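Long-range contact in succinate dehydrogenase subunit B (Mycolicibacterium smegmatis MC2 51, PDB 6LUM), which probably relays electrons through its three iron-sulfur clusters from the succinate-oxidising subunit A toward the membrane-anchor subunits of succinate dehydrogenase: residues G91-L95 with E238-R242. Coordinates in Å, arbitrary orientation, origin at the centre of the assembly. Residues are numbered along the deposited sequence.
With SF4 (iron/sulfur cluster), chain B.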
loop_
_atom_site.group_PDB
_atom_site.type_symbol
_atom_site.label_atom_id
_atom_site.label_comp_id
_atom_site.label_asym_id
_atom_site.label_seq_id
_atom_site.Cartn_x
_atom_site.Cartn_y
_atom_site.Cartn_z
ATOM N N GLY J 91 27.552 21.867 28.736
ATOM C CA GLY J 91 26.141 21.563 28.898
ATOM C C GLY J 91 25.278 21.562 27.665
ATOM O O GLY J 91 24.569 20.594 27.418
ATOM N N VAL J 92 25.342 22.614 26.871
ATOM C CA VAL J 92 24.469 22.799 25.718
ATOM C C VAL J 92 25.095 22.213 24.463
ATOM O O VAL J 92 26.312 22.126 24.341
ATOM C CB VAL J 92 24.168 24.293 25.525
ATOM C CG1 VAL J 92 23.382 24.808 26.662
ATOM C CG2 VAL J 92 25.451 25.051 25.447
ATOM N N ASN J 93 24.247 21.834 23.507
ATOM C CA ASN J 93 24.679 21.406 22.182
ATOM C C ASN J 93 25.111 22.608 21.353
ATOM O O ASN J 93 24.448 23.643 21.371
ATOM C CB ASN J 93 23.538 20.693 21.474
ATOM C CG ASN J 93 23.279 19.341 22.023
ATOM O OD1 ASN J 93 23.793 18.981 23.057
ATOM N ND2 ASN J 93 22.471 18.578 21.337
ATOM N N ARG J 94 26.219 22.484 20.609
ATOM C CA ARG J 94 26.741 23.715 20.018
ATOM C C ARG J 94 27.206 23.701 18.563
ATOM O O ARG J 94 27.217 24.791 17.982
ATOM C CB ARG J 94 27.891 24.262 20.855
ATOM C CG ARG J 94 27.516 24.891 22.163
ATOM C CD ARG J 94 26.683 26.155 22.039
ATOM N NE ARG J 94 25.270 25.894 22.284
ATOM C CZ ARG J 94 24.306 26.800 22.182
ATOM N NH1 ARG J 94 24.601 28.041 21.841
ATOM N NH2 ARG J 94 23.052 26.465 22.445
ATOM N N LEU J 95 27.586 22.589 17.927
ATOM C CA LEU J 95 28.361 22.721 16.680
ATOM C C LEU J 95 29.699 23.407 16.877
ATOM O O LEU J 95 29.836 24.592 16.592
ATOM C CB LEU J 95 27.609 23.448 15.564
ATOM C CG LEU J 95 27.109 22.725 14.328
ATOM C CD1 LEU J 95 26.195 21.609 14.625
ATOM C CD2 LEU J 95 26.405 23.747 13.521
ATOM N N GLU J 238 16.164 26.450 21.326
ATOM C CA GLU J 238 17.349 27.097 21.856
ATOM C C GLU J 238 18.621 26.512 21.270
ATOM O O GLU J 238 19.628 27.214 21.170
ATOM C CB GLU J 238 17.345 26.976 23.371
ATOM C CG GLU J 238 18.314 27.864 24.074
ATOM C CD GLU J 238 19.471 27.091 24.630
ATOM O OE1 GLU J 238 19.318 25.866 24.823
ATOM O OE2 GLU J 238 20.528 27.703 24.889
ATOM N N ALA J 239 18.595 25.244 20.862
ATOM C CA ALA J 239 19.802 24.576 20.398
ATOM C C ALA J 239 20.032 24.669 18.902
ATOM O O ALA J 239 21.178 24.542 18.475
ATOM C CB ALA J 239 19.772 23.107 20.790
ATOM N N CYS J 240 19.004 24.880 18.096
ATOM C CA CYS J 240 19.191 24.877 16.646
ATOM C C CYS J 240 20.223 25.912 16.211
ATOM O O CYS J 240 20.114 27.080 16.591
ATOM C CB CYS J 240 17.880 25.151 15.931
ATOM S SG CYS J 240 18.074 25.457 14.209
ATOM N N PRO J 241 21.229 25.528 15.418
ATOM C CA PRO J 241 22.213 26.498 14.938
ATOM C C PRO J 241 21.782 27.312 13.733
ATOM O O PRO J 241 22.434 28.316 13.432
ATOM C CB PRO J 241 23.401 25.612 14.593
ATOM C CG PRO J 241 22.822 24.364 14.264
ATOM C CD PRO J 241 21.704 24.161 15.184
ATOM N N ARG J 242 20.726 26.923 13.030
ATOM C CA ARG J 242 20.196 27.716 11.935
ATOM C C ARG J 242 19.091 28.667 12.367
ATOM O O ARG J 242 18.658 29.487 11.558
ATOM C CB ARG J 242 19.650 26.815 10.833
ATOM C CG ARG J 242 20.541 25.693 10.411
ATOM C CD ARG J 242 21.843 26.181 9.833
ATOM N NE ARG J 242 21.689 27.248 8.853
ATOM C CZ ARG J 242 21.395 27.062 7.574
ATOM N NH1 ARG J 242 21.206 25.851 7.097
ATOM N NH2 ARG J 242 21.278 28.101 6.768
HETATM FE FE1 SF4 B . 17.393 20.238 14.693
HETATM FE FE2 SF4 B . 20.085 20.882 13.527
HETATM FE FE3 SF4 B . 17.942 23.011 13.609
HETATM FE FE4 SF4 B . 17.720 20.684 11.707
HETATM S S1 SF4 B . 19.191 22.175 12.090
HETATM S S2 SF4 B . 16.482 21.512 13.237
HETATM S S3 SF4 B . 18.609 19.397 13.152
HETATM S S4 SF4 B . 18.867 21.733 15.050
#
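Here the N-terminal plant-type [2Fe-2S] ferredoxin (beta-grasp) domain meets the dicluster domain: a weakly bonded strand about 92-93, outermost of its sheet within this chain, and the loop after it run beside the end of helix 235-239. The short runs 92-95 and 238-241 point 12° apart (CA to CA), and no hydrogen bond joins the segments. Arg94 starts with its CA-CB bond pointing away, but chi1 and chi2 (both m) with an off-well chi3 of 101° bring the guanidinium back. Arg94 NE makes a weak hydrogen bond to Asn93 O (2.6 Å, 125°), and Arg94 NH2 a long salt bridge with Glu238 OE2 (3.7 Å). The Asn93 amide turns elsewhere, ND2 donating to the carbonyl of Cys179. Leu95 has its CA-CB bond toward 238-242 and chi1 off-well (-110°); its CD2 lies 3.7 Å from Pro241 CB. This apolar pair lies between two clusters, the Leu95 side chain close to the [2Fe-2S] one. The Cys240 CA-CB bond points away from 91-95, and with chi1 t its SG ligates FE3 of the [4Fe-4S] cluster at 2.5 Å, while Pro241 CD lies 3.7 Å from sulfide S4.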